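Side-chain contacts in TRAP dicarboxylate transporter-DctP subunit (Desulfovibrio salexigens, PDB 4N6D), which probably captures a small organic acid in the periplasm and hands it to the membrane subunits of a TRAP transporter: residues 72-75 with 76-80; 43-46 with 47-50; 260-263 with 264-267. All blocks are in the same frame, centred on the assembly; numbering follows the deposited sequence.

How the contacts relate
Contacts 2 and 3 are joined directly and contact 1 stands apart. Helices 43-58 and 249-285, which carry contacts 2 and 3, meet where Gln262 OE1 lies 2.9 Å from Arg50 NH1, and the centres of the two contacts are about 11 Å apart. In each, four of eight touching residues are buried; a glutamine amide bonds a helix carbonyl in contact 2, and a threonine hydroxyl does so in contact 3. Contact 1, a turn leading into helix 79-85, lies farther out, its centre about 18 Å from that of the chain. One glycine there gathers the bonds, and a water links Leu73 O and Asn78 ND2. Its nearest atoms remain about 8 Å from contact 2.

Contact 1 of 3, residues 72-75 with 76-80; sequences TLLG and AKNTL
Gly75 is gripped at both ends of its backbone by the residues that follow it, in a type I beta turn (residues 75-78) that leads into helix 79-85. Its N-H donates to Asn78 OD1, with Gly75 N to OD1 at 2.8 Å, and the donor lies in the plane of the side-chain carbonyl. Gly75 O accepts from Asn78 N at 3.3 Å, the bond that closes the turn, and from Thr79 OG1 at 2.8 Å. These two donors stand above opposite faces of the Gly75 carbonyl plane, 61° and 44° out of it. Asn78 CG sits between its own backbone N and carbonyl carbon (chi1 60°), which turns the amide back toward Gly75. The tight side is that of Leu74, buried against Ala35 and Ala88: its CB is 3.5 Å from Asn78 OD1, and its CD2 lies 3.6 Å from Asn78 O. Thr79, also buried, packs on Val93 of strand 90-94. The looser side holds Ala76 and Lys77, both exposed, the lysine chain extended away from residues 72-75. A water bridges Leu73 O and Asn78 ND2, 2.9 Å from each. Asn78 occupies the N-cap position, yet its side chain bonds backward to Gly75 N instead of capping the helix. The chemistry implies a turn fixed by both the amide and the carbonyl of one glycine, the asparagine oxygen holding the Gly75 N-H and its nitrogen a water.

Contact 2 of 3, residues 43-46 with 47-50; sequences FPCV and QMER
Gln47 folds its amide back onto the helix turn before it, where NE2 donates to Pro44 O at 2.9 Å. Two bends put it there: CG lies between the backbone N and the carbonyl carbon (chi1 71°), and the chain turns again at chi2 (76°). The donor arrives in the carbonyl plane, on a lone pair, although Pro44 O is tilted 27° out of the Gln47 amide plane. Pro44 O also receives a weak bond from Met48 N at 3.3 Å and a further one from Asn36 ND2, so this oxygen near the start of helix 43-58 is well supplied with donors. The other carbonyls of residues 43-46 follow the i to i+4 pattern: Phe43 O takes Gln47 N at 3.0 Å, Cys45 O takes Glu49 N, and Val46 O takes Arg50 N. Both ends of the buried Gln47 amide are occupied, since NE2 also bonds Tyr34 OH and OE1 accepts from Gln262 NE2, while Glu49 OE2 pairs with Thr67 OG1 and Arg50 NH1 donates to Gln262 OE1. Apolar contact is modest, with Met48 CE 3.9 Å from Cys45 CB. The turn belongs to the beta-alpha-beta unit of strand 30-35, helix 43-58 and strand 63-68; helix 249-285 packs against it through Tyr269 and Thr266, and strand 234-240 through Phe235 and Ile237.

Contact 3 of 3, residues 260-263 with 264-267; sequences REQA and EWTG
Gln262 and Trp265 run side by side on one turn of alpha-helix, within the long helix 249-285 of this family 7 solute-binding protein. Their side chains point the same way, with the amide and indole planes only 15° apart. Both have CG anti to the backbone N (Gln262 chi1 -169°), and the glutamine then bends at chi2, which brings NE2 to 4.2 Å from Trp265 CE3. That approach is oblique to the ring. The Gln262 amide is held by Gln47 and Arg50 of helix 43-58. The same arginine makes a cation-pi contact with Trp265, so one guanidinium serves both neighbours.

Thr266 crosses Gln262 at a slant, its OG1 3.8 Å from Gln262 NE2. Arg260 and Glu264 sit four residues apart, but their charges engage other groups: Arg260 NH2 bonds Tyr336 OH and its NH1 forms a salt bridge with Asp126, as Glu264 OE2 does with Lys268. Gln262 O accepts both Thr266 OG1 at 2.8 Å and Thr266 N at 3.0 Å, from opposite faces of its carbonyl plane.

Contact 1 of 3, residues 72-75 with 76-80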
loop_
_atom_site.group_PDB
_atom_site.type_symbol
_atom_site.label_atom_id
_atom_site.label_comp_id
_atom_site.label_asym_id
_atom_site.label_seq_id
_atom_site.Cartn_x
_atom_site.Cartn_y
_atom_site.Cartn_z
ATOM N N THR A 72 -1.798 -2.319 20.062
ATOM C CA THR A 72 -1.753 -2.232 21.526
ATOM C C THR A 72 -2.522 -1.051 22.108
ATOM O O THR A 72 -2.793 -1.023 23.299
ATOM C CB THR A 72 -0.337 -2.189 22.075
ATOM O OG1 THR A 72 0.434 -1.153 21.450
ATOM C CG2 THR A 72 0.342 -3.563 21.884
ATOM N N LEU A 73 -2.863 -0.073 21.283
ATOM C CA LEU A 73 -3.736 1.010 21.735
ATOM C C LEU A 73 -5.028 0.989 20.922
ATOM O O LEU A 73 -6.101 0.830 21.480
ATOM C CB LEU A 73 -3.020 2.346 21.602
ATOM C CG LEU A 73 -3.760 3.621 22.004
ATOM C CD1 LEU A 73 -4.292 3.528 23.407
ATOM C CD2 LEU A 73 -2.824 4.853 21.828
ATOM N N LEU A 74 -4.918 1.160 19.605
ATOM C CA LEU A 74 -6.045 0.976 18.695
ATOM C C LEU A 74 -5.652 -0.038 17.623
ATOM O O LEU A 74 -4.490 -0.134 17.241
ATOM C CB LEU A 74 -6.443 2.289 18.016
ATOM C CG LEU A 74 -6.809 3.473 18.894
ATOM C CD1 LEU A 74 -7.015 4.725 18.057
ATOM C CD2 LEU A 74 -8.045 3.145 19.668
ATOM N N GLY A 75 -6.615 -0.802 17.140
ATOM C CA GLY A 75 -6.353 -1.764 16.087
ATOM C C GLY A 75 -7.188 -1.482 14.852
ATOM O O GLY A 75 -7.684 -0.380 14.658
ATOM N N ALA A 76 -7.364 -2.507 14.025
ATOM C CA ALA A 76 -8.111 -2.368 12.782
ATOM C C ALA A 76 -9.543 -1.910 13.024
ATOM O O ALA A 76 -10.102 -1.172 12.206
ATOM C CB ALA A 76 -8.108 -3.704 12.027
ATOM N N LYS A 77 -10.125 -2.342 14.136
ATOM C CA LYS A 77 -11.551 -2.125 14.385
ATOM C C LYS A 77 -11.869 -0.722 14.892
ATOM O O LYS A 77 -13.016 -0.295 14.858
ATOM C CB LYS A 77 -12.067 -3.112 15.408
ATOM C CG LYS A 77 -11.535 -2.857 16.789
ATOM C CD LYS A 77 -12.066 -3.835 17.814
ATOM C CE LYS A 77 -11.523 -3.489 19.193
ATOM N NZ LYS A 77 -11.599 -4.631 20.149
ATOM N N ASN A 78 -10.872 -0.001 15.380
ATOM C CA ASN A 78 -11.195 1.235 16.080
ATOM C C ASN A 78 -10.168 2.361 15.929
ATOM O O ASN A 78 -10.164 3.304 16.709
ATOM C CB ASN A 78 -11.415 0.942 17.557
ATOM C CG ASN A 78 -10.199 0.341 18.219
ATOM O OD1 ASN A 78 -9.162 0.173 17.605
ATOM N ND2 ASN A 78 -10.336 -0.007 19.503
ATOM N N THR A 79 -9.331 2.305 14.896
ATOM C CA THR A 79 -8.368 3.374 14.686
ATOM C C THR A 79 -9.055 4.662 14.240
ATOM O O THR A 79 -8.768 5.733 14.769
ATOM C CB THR A 79 -7.286 2.958 13.673
ATOM O OG1 THR A 79 -6.388 2.041 14.304
ATOM C CG2 THR A 79 -6.486 4.166 13.219
ATOM N N LEU A 80 -9.975 4.587 13.283
ATOM C CA LEU A 80 -10.666 5.815 12.835
ATOM C C LEU A 80 -11.444 6.474 13.941
ATOM O O LEU A 80 -11.288 7.670 14.238
ATOM C CB LEU A 80 -11.624 5.526 11.684
ATOM C CG LEU A 80 -11.010 5.500 10.302
ATOM C CD1 LEU A 80 -12.064 5.051 9.300
ATOM C CD2 LEU A 80 -10.471 6.872 9.917
HETATM O O HOH W 1 -8.162 -1.126 21.042
#

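Contact 2 of 3, residues 43-46 with 47-50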
loop_
_atom_site.group_PDB
_atom_site.type_symbol
_atom_site.label_atom_id
_atom_site.label_comp_id
_atom_site.label_asym_id
_atom_site.label_seq_id
_atom_site.Cartn_x
_atom_site.Cartn_y
_atom_site.Cartn_z
ATOM N N PHE A 43 6.238 -2.536 7.551
ATOM C CA PHE A 43 6.582 -1.202 7.087
ATOM C C PHE A 43 5.754 -0.034 7.672
ATOM O O PHE A 43 6.312 1.030 7.917
ATOM C CB PHE A 43 6.702 -1.135 5.546
ATOM C CG PHE A 43 5.396 -0.954 4.820
ATOM C CD1 PHE A 43 4.629 -2.050 4.456
ATOM C CD2 PHE A 43 4.959 0.313 4.463
ATOM C CE1 PHE A 43 3.425 -1.877 3.781
ATOM C CE2 PHE A 43 3.774 0.479 3.764
ATOM C CZ PHE A 43 3.005 -0.610 3.445
ATOM N N PRO A 44 4.442 -0.225 7.952
ATOM C CA PRO A 44 3.712 0.922 8.513
ATOM C C PRO A 44 4.237 1.299 9.903
ATOM O O PRO A 44 4.188 2.464 10.304
ATOM C CB PRO A 44 2.269 0.404 8.608
ATOM C CG PRO A 44 2.215 -0.698 7.555
ATOM C CD PRO A 44 3.541 -1.361 7.694
ATOM N N CYS A 45 4.752 0.317 10.633
ATOM C CA CYS A 45 5.300 0.600 11.961
ATOM C C CYS A 45 6.727 1.091 11.860
ATOM O O CYS A 45 7.125 1.992 12.582
ATOM C CB CYS A 45 5.229 -0.632 12.841
ATOM S SG CYS A 45 3.503 -0.988 13.290
ATOM N N VAL A 46 7.502 0.520 10.947
ATOM C CA VAL A 46 8.880 0.983 10.775
ATOM C C VAL A 46 8.909 2.459 10.396
ATOM O O VAL A 46 9.691 3.245 10.945
ATOM C CB VAL A 46 9.623 0.134 9.719
ATOM C CG1 VAL A 46 10.948 0.773 9.325
ATOM C CG2 VAL A 46 9.851 -1.259 10.252
ATOM N N GLN A 47 8.051 2.870 9.471
ATOM C CA GLN A 47 8.046 4.278 9.113
ATOM C C GLN A 47 7.571 5.116 10.293
ATOM O O GLN A 47 8.071 6.226 10.499
ATOM C CB GLN A 47 7.230 4.547 7.842
ATOM C CG GLN A 47 5.731 4.394 7.997
ATOM C CD GLN A 47 5.044 5.553 8.718
ATOM O OE1 GLN A 47 5.470 6.720 8.641
ATOM N NE2 GLN A 47 3.943 5.235 9.392
ATOM N N MET A 48 6.630 4.596 11.082
ATOM C CA MET A 48 6.161 5.322 12.270
ATOM C C MET A 48 7.352 5.663 13.199
ATOM O O MET A 48 7.511 6.798 13.684
ATOM C CB MET A 48 5.102 4.505 12.998
ATOM C CG MET A 48 4.829 4.932 14.433
ATOM S SD MET A 48 3.689 3.812 15.285
ATOM C CE MET A 48 4.685 2.306 15.407
ATOM N N GLU A 49 8.221 4.689 13.431
ATOM C CA GLU A 49 9.364 4.928 14.319
ATOM C C GLU A 49 10.310 5.966 13.746
ATOM O O GLU A 49 10.863 6.769 14.481
ATOM C CB GLU A 49 10.149 3.644 14.612
ATOM C CG GLU A 49 9.344 2.576 15.328
ATOM C CD GLU A 49 8.874 3.004 16.707
ATOM O OE1 GLU A 49 9.518 3.879 17.318
ATOM O OE2 GLU A 49 7.849 2.472 17.171
ATOM N N ARG A 50 10.526 5.935 12.433
ATOM C CA ARG A 50 11.406 6.928 11.802
ATOM C C ARG A 50 10.794 8.328 11.890
ATOM O O ARG A 50 11.489 9.318 12.156
ATOM C CB ARG A 50 11.688 6.538 10.356
ATOM C CG ARG A 50 12.754 7.414 9.677
ATOM C CD ARG A 50 12.118 8.459 8.814
ATOM N NE ARG A 50 13.137 9.361 8.274
ATOM C CZ ARG A 50 12.862 10.429 7.532
ATOM N NH1 ARG A 50 11.605 10.714 7.211
ATOM N NH2 ARG A 50 13.860 11.203 7.094
#

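Contact 3 of 3, residues 260-263 with 264-267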
loop_
_atom_site.group_PDB
_atom_site.type_symbol
_atom_site.label_atom_id
_atom_site.label_comp_id
_atom_site.label_asym_id
_atom_site.label_seq_id
_atom_site.Cartn_x
_atom_site.Cartn_y
_atom_site.Cartn_z
ATOM N N ARG A 260 5.259 15.239 2.808
ATOM C CA ARG A 260 5.822 14.713 1.569
ATOM C C ARG A 260 7.080 13.881 1.836
ATOM O O ARG A 260 7.283 12.821 1.232
ATOM C CB ARG A 260 6.149 15.843 0.589
ATOM C CG ARG A 260 6.547 15.318 -0.767
ATOM C CD ARG A 260 7.351 16.357 -1.529
ATOM N NE ARG A 260 7.929 15.758 -2.727
ATOM C CZ ARG A 260 7.236 15.504 -3.822
ATOM N NH1 ARG A 260 5.956 15.843 -3.877
ATOM N NH2 ARG A 260 7.831 14.942 -4.871
ATOM N N GLU A 261 7.924 14.354 2.743
ATOM C CA GLU A 261 9.169 13.666 3.043
ATOM C C GLU A 261 8.877 12.249 3.507
ATOM O O GLU A 261 9.553 11.301 3.119
ATOM C CB GLU A 261 9.947 14.360 4.158
ATOM C CG GLU A 261 10.408 15.759 3.870
ATOM C CD GLU A 261 11.380 16.272 4.927
ATOM O OE1 GLU A 261 11.929 15.433 5.671
ATOM O OE2 GLU A 261 11.600 17.508 4.984
ATOM N N GLN A 262 7.900 12.102 4.395
ATOM C CA GLN A 262 7.620 10.791 4.968
ATOM C C GLN A 262 6.984 9.853 3.947
ATOM O O GLN A 262 7.209 8.638 3.990
ATOM C CB GLN A 262 6.770 10.916 6.243
ATOM C CG GLN A 262 6.649 9.639 7.045
ATOM C CD GLN A 262 7.945 9.230 7.673
ATOM O OE1 GLN A 262 8.882 10.009 7.729
ATOM N NE2 GLN A 262 7.998 8.007 8.176
ATOM N N ALA A 263 6.189 10.402 3.031
ATOM C CA ALA A 263 5.640 9.607 1.939
ATOM C C ALA A 263 6.809 9.004 1.127
ATOM O O ALA A 263 6.848 7.795 0.846
ATOM C CB ALA A 263 4.746 10.479 1.043
ATOM N N GLU A 264 7.757 9.855 0.742
ATOM C CA GLU A 264 8.935 9.409 -0.012
ATOM C C GLU A 264 9.784 8.431 0.789
ATOM O O GLU A 264 10.216 7.404 0.280
ATOM C CB GLU A 264 9.798 10.602 -0.431
ATOM C CG GLU A 264 11.003 10.220 -1.259
ATOM C CD GLU A 264 11.731 11.419 -1.851
ATOM O OE1 GLU A 264 11.127 12.498 -1.985
ATOM O OE2 GLU A 264 12.917 11.276 -2.184
ATOM N N TRP A 265 10.028 8.751 2.050
ATOM C CA TRP A 265 10.893 7.913 2.870
ATOM C C TRP A 265 10.324 6.513 2.979
ATOM O O TRP A 265 11.059 5.519 2.899
ATOM C CB TRP A 265 11.080 8.495 4.281
ATOM C CG TRP A 265 12.102 7.726 5.027
ATOM C CD1 TRP A 265 13.428 8.011 5.106
ATOM C CD2 TRP A 265 11.906 6.512 5.760
ATOM N NE1 TRP A 265 14.080 7.050 5.861
ATOM C CE2 TRP A 265 13.161 6.120 6.267
ATOM C CE3 TRP A 265 10.796 5.723 6.047
ATOM C CZ2 TRP A 265 13.324 4.973 7.050
ATOM C CZ3 TRP A 265 10.965 4.590 6.820
ATOM C CH2 TRP A 265 12.220 4.225 7.295
ATOM N N THR A 266 9.011 6.437 3.193
ATOM C CA THR A 266 8.348 5.150 3.372
ATOM C C THR A 266 8.372 4.326 2.095
ATOM O O THR A 266 8.643 3.104 2.110
ATOM C CB THR A 266 6.893 5.338 3.844
ATOM O OG1 THR A 266 6.884 6.042 5.095
ATOM C CG2 THR A 266 6.224 4.018 4.030
ATOM N N GLY A 267 8.081 4.964 0.974
ATOM C CA GLY A 267 8.140 4.248 -0.291
ATOM C C GLY A 267 9.537 3.746 -0.614
ATOM O O GLY A 267 9.733 2.619 -1.096
#